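PDB 1XXL: YcgJ protein, which probably acts as an S-adenosylmethionine-dependent methyltransferase whose substrate is not established. Local coordinates for residues E54-E57 against V58-F62; V107-V110 against A111-L114; E135-N138 against H139-L143; Y168-I171 against Q172-N175. All blocks are in the same frame, centred on the assembly; numbering follows the deposited sequence.

Interaction 1 of 4, residues E54-E57 against V58-F62; sequences EMVE and VASSF
S60 folds its hydroxyl back onto the carbonyl of V56, one turn earlier in helix 53-66, the helix of the Rossmann-type beta-alpha-beta unit that links strand 45-50 to strand 71-75. S60 OG donates to V56 O at 2.6 Å, and S60 N donates to the same V56 O at 3.1 Å. The two donors arrive from opposite faces of the carbonyl plane, so one oxygen carries both a main-chain and a side-chain bond. A chi1 of -43° makes this possible by holding OG beside the backbone N. Next to this pair the regular helical bonding continues, with A59 N 2.8 Å from M55 O. Apolar contact is slight: CE of M55, a selenomethionine, lies 4.2 Å from V58 CG2.

Further out, A59 and S60 rest on F73 and V56 on Q75, which seats one flank of the helix on strand 71-75. M55 N is bonded to T52 OG1, and the nearest side-chain atoms of M55 and D50, a residue assigned to S-adenosylmethionine binding, are about 3 Å apart. A second serine acts over a shorter span: S61 OG donates to V58 O at 3.1 Å, sharing that oxygen with F62 N.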
loop_
_atom_site.group_PDB
_atom_site.type_symbol
_atom_site.label_atom_id
_atom_site.label_comp_id
_atom_site.label_asym_id
_atom_site.label_seq_id
_atom_site.Cartn_x
_atom_site.Cartn_y
_atom_site.Cartn_z
ATOM N N GLU A 54 4.695 18.449 0.977
ATOM C CA GLU A 54 6.118 18.177 0.910
ATOM C C GLU A 54 6.427 17.027 -0.046
ATOM O O GLU A 54 7.352 17.115 -0.833
ATOM C CB GLU A 54 6.698 17.949 2.327
ATOM C CG GLU A 54 5.755 17.230 3.366
ATOM C CD GLU A 54 4.823 18.162 4.245
ATOM O OE1 GLU A 54 4.762 17.889 5.486
ATOM O OE2 GLU A 54 4.139 19.101 3.727
HETATM N N MSE A 55 5.634 15.967 -0.023
HETATM C CA MSE A 55 5.842 14.851 -0.953
HETATM C C MSE A 55 5.488 15.227 -2.385
HETATM O O MSE A 55 6.108 14.757 -3.333
HETATM C CB MSE A 55 5.038 13.624 -0.522
HETATM C CG MSE A 55 5.588 12.900 0.724
HETATM SE SE MSE A 55 7.559 12.470 0.620
HETATM C CE MSE A 55 8.210 13.826 1.790
ATOM N N VAL A 56 4.484 16.061 -2.556
ATOM C CA VAL A 56 4.144 16.548 -3.894
ATOM C C VAL A 56 5.346 17.306 -4.520
ATOM O O VAL A 56 5.658 17.126 -5.683
ATOM C CB VAL A 56 2.891 17.462 -3.859
ATOM C CG1 VAL A 56 2.676 18.141 -5.182
ATOM C CG2 VAL A 56 1.663 16.663 -3.464
ATOM N N GLU A 57 6.004 18.142 -3.724
ATOM C CA GLU A 57 7.168 18.901 -4.199
ATOM C C GLU A 57 8.354 17.962 -4.476
ATOM O O GLU A 57 9.014 18.080 -5.503
ATOM C CB GLU A 57 7.536 19.995 -3.190
ATOM C CG GLU A 57 6.479 21.127 -3.031
ATOM C CD GLU A 57 6.171 21.896 -4.345
ATOM O OE1 GLU A 57 7.037 21.949 -5.246
ATOM O OE2 GLU A 57 5.049 22.441 -4.486
ATOM N N VAL A 58 8.582 16.998 -3.582
ATOM C CA VAL A 58 9.650 15.998 -3.762
ATOM C C VAL A 58 9.425 15.192 -5.042
ATOM O O VAL A 58 10.334 15.055 -5.857
ATOM C CB VAL A 58 9.758 15.052 -2.529
ATOM C CG1 VAL A 58 10.678 13.861 -2.802
ATOM C CG2 VAL A 58 10.274 15.811 -1.320
ATOM N N ALA A 59 8.214 14.680 -5.244
ATOM C CA ALA A 59 7.943 13.882 -6.439
ATOM C C ALA A 59 8.119 14.683 -7.725
ATOM O O ALA A 59 8.687 14.177 -8.695
ATOM C CB ALA A 59 6.549 13.234 -6.379
ATOM N N SER A 60 7.637 15.923 -7.740
ATOM C CA SER A 60 7.721 16.759 -8.943
ATOM C C SER A 60 9.174 17.078 -9.304
ATOM O O SER A 60 9.529 17.089 -10.476
ATOM C CB SER A 60 6.957 18.075 -8.791
ATOM O OG SER A 60 5.707 17.903 -8.174
ATOM N N SER A 61 10.011 17.340 -8.306
ATOM C CA SER A 61 11.408 17.648 -8.598
ATOM C C SER A 61 12.153 16.388 -9.037
ATOM O O SER A 61 13.024 16.460 -9.892
ATOM C CB SER A 61 12.090 18.334 -7.418
ATOM O OG SER A 61 12.231 17.439 -6.343
ATOM N N PHE A 62 11.763 15.233 -8.496
ATOM C CA PHE A 62 12.331 13.944 -8.901
ATOM C C PHE A 62 12.004 13.593 -10.373
ATOM O O PHE A 62 12.875 13.081 -11.094
ATOM C CB PHE A 62 11.878 12.854 -7.911
ATOM C CG PHE A 62 12.482 11.495 -8.150
ATOM C CD1 PHE A 62 13.834 11.342 -8.447
ATOM C CD2 PHE A 62 11.699 10.350 -8.025
ATOM C CE1 PHE A 62 14.376 10.087 -8.656
ATOM C CE2 PHE A 62 12.243 9.086 -8.216
ATOM C CZ PHE A 62 13.578 8.957 -8.541
#

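Interaction 2 of 4, residues V107-V110 against A111-L114; sequences VREV and ARVL
The guanidinium of R112 has the carboxylate of E109 at its edge, with E109 CD in its plane, while V113 CG1 lies over one face, 3.4 Å above the guanidinium plane and offset toward the rim. This i to i+3 salt bridge belongs to the last turns of helix 103-113 in the Rossmann-like methyltransferase fold. The grip is side-on and two-pronged: R112 NE donates to E109 OE1 at 3.0 Å, and R112 NH2 to E109 OE2 at 3.1 Å in an almost straight bond (178°). Both oxygens are near the guanidinium plane, yet the two flat groups are turned 35° apart, so both nitrogens approach from out of the carboxylate plane, NH2 on the syn side of OE2. The arginine reaches across because its chain, extended as far as CD, bends at chi3 (73°).

Neither partner depends on the other alone. E109 OE2 also accepts from L81 N, and R112 NH1 is salt-bridged to D85 and bonded to F83 O, which ties the helix to the loop before strand 88-94. On the buried flank V110 packs against I28, I91 and F120 of the central sheet. The helix ends as L114 turns into an extended conformation, its N still bonded to V110 O at 3.0 Å and L114 CB 3.3 Å from that same V110 O.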
loop_
_atom_site.group_PDB
_atom_site.type_symbol
_atom_site.label_atom_id
_atom_site.label_comp_id
_atom_site.label_asym_id
_atom_site.label_seq_id
_atom_site.Cartn_x
_atom_site.Cartn_y
_atom_site.Cartn_z
ATOM N N VAL A 107 -12.140 3.169 -1.375
ATOM C CA VAL A 107 -12.500 2.191 -2.406
ATOM C C VAL A 107 -13.682 2.641 -3.221
ATOM O O VAL A 107 -13.748 2.386 -4.421
ATOM C CB VAL A 107 -12.803 0.786 -1.810
ATOM C CG1 VAL A 107 -13.263 -0.190 -2.917
ATOM C CG2 VAL A 107 -11.562 0.229 -1.117
ATOM N N ARG A 108 -14.631 3.306 -2.568
ATOM C CA ARG A 108 -15.783 3.842 -3.256
ATOM C C ARG A 108 -15.327 4.901 -4.281
ATOM O O ARG A 108 -15.805 4.940 -5.418
ATOM C CB ARG A 108 -16.759 4.413 -2.207
ATOM C CG ARG A 108 -18.133 4.784 -2.688
ATOM C CD ARG A 108 -18.972 5.427 -1.544
ATOM N NE ARG A 108 -18.639 4.824 -0.241
ATOM C CZ ARG A 108 -18.855 5.381 0.958
ATOM N NH1 ARG A 108 -19.476 6.559 1.073
ATOM N NH2 ARG A 108 -18.472 4.736 2.060
ATOM N N GLU A 109 -14.384 5.739 -3.881
ATOM C CA GLU A 109 -13.818 6.765 -4.766
ATOM C C GLU A 109 -12.982 6.160 -5.905
ATOM O O GLU A 109 -13.099 6.595 -7.054
ATOM C CB GLU A 109 -12.969 7.762 -3.958
ATOM C CG GLU A 109 -13.774 8.821 -3.249
ATOM C CD GLU A 109 -14.421 9.838 -4.211
ATOM O OE1 GLU A 109 -15.633 9.664 -4.488
ATOM O OE2 GLU A 109 -13.745 10.789 -4.690
ATOM N N VAL A 110 -12.152 5.162 -5.574
ATOM C CA VAL A 110 -11.390 4.427 -6.570
ATOM C C VAL A 110 -12.335 3.858 -7.622
ATOM O O VAL A 110 -12.110 4.060 -8.809
ATOM C CB VAL A 110 -10.552 3.288 -5.947
ATOM C CG1 VAL A 110 -10.105 2.285 -6.992
ATOM C CG2 VAL A 110 -9.369 3.863 -5.221
ATOM N N ALA A 111 -13.396 3.161 -7.190
ATOM C CA ALA A 111 -14.335 2.583 -8.135
ATOM C C ALA A 111 -15.004 3.644 -8.993
ATOM O O ALA A 111 -15.201 3.429 -10.196
ATOM C CB ALA A 111 -15.402 1.727 -7.411
ATOM N N ARG A 112 -15.345 4.790 -8.398
ATOM C CA ARG A 112 -16.007 5.872 -9.134
ATOM C C ARG A 112 -15.147 6.403 -10.293
ATOM O O ARG A 112 -15.626 6.526 -11.411
ATOM C CB ARG A 112 -16.397 7.031 -8.188
ATOM C CG ARG A 112 -17.008 8.189 -8.891
ATOM C CD ARG A 112 -17.380 9.292 -7.923
ATOM N NE ARG A 112 -16.215 9.998 -7.426
ATOM C CZ ARG A 112 -15.497 10.867 -8.134
ATOM N NH1 ARG A 112 -15.812 11.138 -9.377
ATOM N NH2 ARG A 112 -14.457 11.463 -7.590
ATOM N N VAL A 113 -13.879 6.701 -10.017
ATOM C CA VAL A 113 -12.972 7.295 -11.014
ATOM C C VAL A 113 -12.340 6.293 -11.983
ATOM O O VAL A 113 -11.754 6.699 -12.989
ATOM C CB VAL A 113 -11.850 8.192 -10.367
ATOM C CG1 VAL A 113 -12.461 9.266 -9.514
ATOM C CG2 VAL A 113 -10.846 7.386 -9.563
ATOM N N LEU A 114 -12.452 4.996 -11.678
ATOM C CA LEU A 114 -11.992 3.936 -12.568
ATOM C C LEU A 114 -12.948 3.797 -13.752
ATOM O O LEU A 114 -14.156 3.831 -13.579
ATOM C CB LEU A 114 -11.893 2.620 -11.768
ATOM C CG LEU A 114 -11.149 1.404 -12.316
ATOM C CD1 LEU A 114 -9.731 1.727 -12.825
ATOM C CD2 LEU A 114 -11.090 0.331 -11.219
#

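Interaction 3 of 4, residues E135-N138 against H139-L143; sequences EFVN and HLNRL
Four consecutive i to i+4 bonds, from H139 N to E135 O through R142 N to N138 O, keep helix 131-144 regular across this contact. The last of them, 2.9 Å between R142 N and N138 O, lies beneath a folded side chain. R142 bends at chi3 (-58°), which brings its guanidinium back over the helix so that N138 O stands 4.0 Å from the guanidinium plane, over its centre. The amide of N138 is almost parallel to that guanidinium, with planes 10° apart, but R142 NH2 stays 3.7 Å from N138 OD1, and each polar end is bonded to other residues. OD1 accepts from E151 N and H148 NE2, N138 ND2 donates to D134 O, and R142 NH2 donates to V149 O.

On the neighbouring flank V137 and N141 run side by side, V137 CG2 lying 3.8 Å from N141 ND2, which is bonded to E151 OE2. H139 has L143 CG over one ring face. The buried side sets V137 on L227 and L140 on F225, both of strand 222-236, with L140 also against I197 and W183, while H200 of helix 191-202 stacks on F136 and donates to F136 O. The bonds of N138, N141 and R142 run mainly to residues 148-151, consistent with tying that loop to the helix, and they satisfy both polar atoms of the N138 amide and the amide nitrogen of N141 although these are buried.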
loop_
_atom_site.group_PDB
_atom_site.type_symbol
_atom_site.label_atom_id
_atom_site.label_comp_id
_atom_site.label_asym_id
_atom_site.label_seq_id
_atom_site.Cartn_x
_atom_site.Cartn_y
_atom_site.Cartn_z
ATOM N N GLU A 135 -4.929 -8.191 15.153
ATOM C CA GLU A 135 -4.602 -7.256 16.219
ATOM C C GLU A 135 -3.072 -7.166 16.508
ATOM O O GLU A 135 -2.525 -6.081 16.701
ATOM C CB GLU A 135 -5.401 -7.757 17.405
ATOM C CG GLU A 135 -5.350 -7.074 18.690
ATOM C CD GLU A 135 -6.367 -7.736 19.653
ATOM O OE1 GLU A 135 -6.124 -7.714 20.887
ATOM O OE2 GLU A 135 -7.394 -8.309 19.155
ATOM N N PHE A 136 -2.380 -8.299 16.494
ATOM C CA PHE A 136 -0.943 -8.330 16.796
ATOM C C PHE A 136 -0.154 -7.479 15.807
ATOM O O PHE A 136 0.656 -6.629 16.189
ATOM C CB PHE A 136 -0.424 -9.768 16.763
ATOM C CG PHE A 136 1.040 -9.875 17.017
ATOM C CD1 PHE A 136 1.953 -9.848 15.963
ATOM C CD2 PHE A 136 1.520 -9.995 18.313
ATOM C CE1 PHE A 136 3.311 -9.933 16.214
ATOM C CE2 PHE A 136 2.866 -10.089 18.552
ATOM C CZ PHE A 136 3.756 -10.052 17.508
ATOM N N VAL A 137 -0.418 -7.709 14.528
ATOM C CA VAL A 137 0.301 -7.027 13.482
ATOM C C VAL A 137 -0.108 -5.566 13.357
ATOM O O VAL A 137 0.741 -4.726 13.089
ATOM C CB VAL A 137 0.238 -7.781 12.130
ATOM C CG1 VAL A 137 -1.159 -7.745 11.491
ATOM C CG2 VAL A 137 1.319 -7.229 11.173
ATOM N N ASN A 138 -1.388 -5.256 13.564
ATOM C CA ASN A 138 -1.810 -3.855 13.546
ATOM C C ASN A 138 -1.205 -3.037 14.681
ATOM O O ASN A 138 -0.775 -1.875 14.471
ATOM C CB ASN A 138 -3.336 -3.721 13.535
ATOM C CG ASN A 138 -3.896 -3.728 12.129
ATOM O OD1 ASN A 138 -3.746 -2.748 11.414
ATOM N ND2 ASN A 138 -4.516 -4.836 11.720
ATOM N N HIS A 139 -1.171 -3.634 15.867
ATOM C CA HIS A 139 -0.520 -3.025 17.021
ATOM C C HIS A 139 0.988 -2.839 16.741
ATOM O O HIS A 139 1.535 -1.767 17.009
ATOM C CB HIS A 139 -0.745 -3.871 18.293
ATOM C CG HIS A 139 -0.273 -3.209 19.550
ATOM N ND1 HIS A 139 -0.781 -2.005 19.993
ATOM C CD2 HIS A 139 0.668 -3.573 20.455
ATOM C CE1 HIS A 139 -0.174 -1.656 21.118
ATOM N NE2 HIS A 139 0.720 -2.585 21.412
ATOM N N LEU A 140 1.651 -3.865 16.204
ATOM C CA LEU A 140 3.093 -3.763 15.915
ATOM C C LEU A 140 3.373 -2.576 15.009
ATOM O O LEU A 140 4.247 -1.760 15.288
ATOM C CB LEU A 140 3.625 -5.031 15.280
ATOM C CG LEU A 140 5.089 -5.059 14.814
ATOM C CD1 LEU A 140 6.060 -4.899 15.980
ATOM C CD2 LEU A 140 5.342 -6.353 14.105
ATOM N N ASN A 141 2.607 -2.464 13.934
ATOM C CA ASN A 141 2.824 -1.400 12.966
ATOM C C ASN A 141 2.432 0.009 13.507
ATOM O O ASN A 141 3.104 1.008 13.197
ATOM C CB ASN A 141 2.127 -1.742 11.649
ATOM C CG ASN A 141 2.906 -2.782 10.821
ATOM O OD1 ASN A 141 4.139 -2.750 10.733
ATOM N ND2 ASN A 141 2.190 -3.680 10.210
ATOM N N ARG A 142 1.381 0.086 14.323
ATOM C CA ARG A 142 0.999 1.362 14.942
ATOM C C ARG A 142 2.038 1.853 15.981
ATOM O O ARG A 142 2.253 3.050 16.136
ATOM C CB ARG A 142 -0.396 1.271 15.590
ATOM C CG ARG A 142 -1.166 2.621 15.641
ATOM C CD ARG A 142 -2.737 2.382 15.802
ATOM N NE ARG A 142 -3.422 1.568 14.747
ATOM C CZ ARG A 142 -4.054 0.392 14.938
ATOM N NH1 ARG A 142 -4.086 -0.192 16.129
ATOM N NH2 ARG A 142 -4.656 -0.234 13.916
ATOM N N LEU A 143 2.663 0.932 16.697
ATOM C CA LEU A 143 3.690 1.292 17.682
ATOM C C LEU A 143 4.845 2.002 16.974
ATOM O O LEU A 143 5.405 2.984 17.479
ATOM C CB LEU A 143 4.214 0.046 18.401
ATOM C CG LEU A 143 3.341 -0.535 19.516
ATOM C CD1 LEU A 143 3.908 -1.839 20.001
ATOM C CD2 LEU A 143 3.264 0.432 20.686
#

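Interaction 4 of 4, residues Y168-I171 against Q172-N175; sequences YQDI and QKWN
A classic beta bulge interrupts strand 166-179 where it runs antiparallel to strand 222-236: I171 and Q172 both face L231, so one extra residue is fitted into this edge of the pair. I171 has the helical psi (-47°) that goes with such a bulge, and the directions of 168-171 and 172-175 differ by 46°. In an unbroken strand residues three apart would point to opposite sides; here the bulge brings the side chains of D170 and K173 together.

They meet at about a right angle. D170 has CG anti to its N (chi1 159°), which places the carboxylate beside the carbonyl carbon of D170, next to K173, and the extended lysine chain passes across it. D170 OD2 is 3.2 Å from K173 CE and 3.6 Å from K173 CG, whereas K173 NZ lies 3.9 Å from D170 OD2, a long salt bridge. The other oxygen, D170 OD1, comes 3.2 Å from Q172 N, but the angle is too poor for a hydrogen bond.

Side chains around the bulge are spread over different neighbours. I171 touches T16 and Q172 touches L12, both of helix 7-17, while K173 touches L154 of helix 154-163 and D170 touches I230 of the partner strand. With the carboxylate closer to the methylenes of the lysine than to its ammonium group, the attraction across the bulge is probably a modest, diffuse electrostatic one, and the strand stays paired with strand 222-236 through main-chain bonds of Q169, I171, Q172 and W174.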
loop_
_atom_site.group_PDB
_atom_site.type_symbol
_atom_site.label_atom_id
_atom_site.label_comp_id
_atom_site.label_asym_id
_atom_site.label_seq_id
_atom_site.Cartn_x
_atom_site.Cartn_y
_atom_site.Cartn_z
ATOM N N TYR A 168 -12.682 -9.197 -7.767
ATOM C CA TYR A 168 -11.481 -9.364 -6.933
ATOM C C TYR A 168 -10.623 -10.523 -7.424
ATOM O O TYR A 168 -11.127 -11.610 -7.672
ATOM C CB TYR A 168 -11.887 -9.616 -5.476
ATOM C CG TYR A 168 -10.778 -9.983 -4.476
ATOM C CD1 TYR A 168 -10.270 -11.284 -4.393
ATOM C CD2 TYR A 168 -10.287 -9.030 -3.567
ATOM C CE1 TYR A 168 -9.280 -11.619 -3.457
ATOM C CE2 TYR A 168 -9.320 -9.352 -2.642
ATOM C CZ TYR A 168 -8.808 -10.637 -2.597
ATOM O OH TYR A 168 -7.851 -10.925 -1.655
ATOM N N GLN A 169 -9.313 -10.296 -7.506
ATOM C CA GLN A 169 -8.368 -11.368 -7.780
ATOM C C GLN A 169 -7.112 -11.155 -6.962
ATOM O O GLN A 169 -6.539 -10.071 -6.958
ATOM C CB GLN A 169 -8.035 -11.403 -9.274
ATOM C CG GLN A 169 -7.313 -12.632 -9.704
ATOM C CD GLN A 169 -7.063 -12.686 -11.209
ATOM O OE1 GLN A 169 -7.643 -11.919 -11.984
ATOM N NE2 GLN A 169 -6.196 -13.612 -11.622
ATOM N N ASP A 170 -6.711 -12.194 -6.247
ATOM C CA ASP A 170 -5.405 -12.275 -5.598
ATOM C C ASP A 170 -4.341 -12.679 -6.662
ATOM O O ASP A 170 -4.322 -13.795 -7.181
ATOM C CB ASP A 170 -5.503 -13.238 -4.393
ATOM C CG ASP A 170 -4.163 -13.801 -3.949
ATOM O OD1 ASP A 170 -3.080 -13.266 -4.295
ATOM O OD2 ASP A 170 -4.193 -14.835 -3.244
ATOM N N ILE A 171 -3.493 -11.738 -7.027
ATOM C CA ILE A 171 -2.468 -12.000 -8.028
ATOM C C ILE A 171 -1.253 -12.747 -7.430
ATOM O O ILE A 171 -0.767 -13.720 -8.014
ATOM C CB ILE A 171 -2.025 -10.696 -8.737
ATOM C CG1 ILE A 171 -3.229 -9.973 -9.386
ATOM C CG2 ILE A 171 -0.912 -10.987 -9.765
ATOM C CD1 ILE A 171 -3.912 -10.719 -10.510
ATOM N N GLN A 172 -0.762 -12.293 -6.285
ATOM C CA GLN A 172 0.322 -12.976 -5.599
ATOM C C GLN A 172 0.350 -12.532 -4.162
ATOM O O GLN A 172 0.105 -11.361 -3.857
ATOM C CB GLN A 172 1.684 -12.650 -6.237
ATOM C CG GLN A 172 2.845 -13.551 -5.776
ATOM C CD GLN A 172 4.200 -13.075 -6.298
ATOM O OE1 GLN A 172 4.524 -11.898 -6.240
ATOM N NE2 GLN A 172 4.994 -13.996 -6.815
ATOM N N LYS A 173 0.674 -13.491 -3.305
ATOM C CA LYS A 173 0.899 -13.302 -1.896
ATOM C C LYS A 173 2.351 -13.650 -1.613
ATOM O O LYS A 173 2.904 -14.580 -2.206
ATOM C CB LYS A 173 0.037 -14.279 -1.088
ATOM C CG LYS A 173 -1.417 -14.011 -1.084
ATOM C CD LYS A 173 -2.134 -15.116 -0.287
ATOM C CE LYS A 173 -3.594 -14.774 -0.101
ATOM N NZ LYS A 173 -4.410 -15.902 0.480
ATOM N N TRP A 174 2.973 -12.916 -0.709
ATOM C CA TRP A 174 4.344 -13.223 -0.309
ATOM C C TRP A 174 4.589 -12.702 1.079
ATOM O O TRP A 174 3.866 -11.809 1.552
ATOM C CB TRP A 174 5.348 -12.642 -1.322
ATOM C CG TRP A 174 5.398 -11.156 -1.371
ATOM C CD1 TRP A 174 6.263 -10.346 -0.694
ATOM C CD2 TRP A 174 4.571 -10.290 -2.164
ATOM N NE1 TRP A 174 6.007 -9.029 -0.995
ATOM C CE2 TRP A 174 4.980 -8.965 -1.900
ATOM C CE3 TRP A 174 3.517 -10.507 -3.069
ATOM C CZ2 TRP A 174 4.382 -7.867 -2.512
ATOM C CZ3 TRP A 174 2.926 -9.410 -3.678
ATOM C CH2 TRP A 174 3.350 -8.119 -3.388
ATOM N N ASN A 175 5.585 -13.288 1.740
ATOM C CA ASN A 175 6.077 -12.806 3.042
ATOM C C ASN A 175 7.035 -11.666 2.782
ATOM O O ASN A 175 7.985 -11.806 2.006
ATOM C CB ASN A 175 6.782 -13.925 3.823
ATOM C CG ASN A 175 5.799 -14.867 4.530
ATOM O OD1 ASN A 175 4.608 -14.586 4.630
ATOM N ND2 ASN A 175 6.311 -15.969 5.055
#

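Overall arrangement
The four contacts are local, and none touches another; interactions 2 and 4 come closest, with nearest atoms about 9 Å apart. Interactions 1 and 2 belong to two helices of the Rossmann-like methyltransferase domain, the first at the surface and the second largely buried. Interactions 3 and 4 lie later in the chain and share a neighbour, strand 222-236, against which helix 131-144 packs and strand 166-179 pairs. Chemistry follows place: a serine hydroxyl closes on the helix backbone in interaction 1, a two-pronged salt bridge works inside interaction 2, buried asparagines bond largely to a neighbouring loop in interaction 3, and only a long ion pair spans the surface bulge of interaction 4.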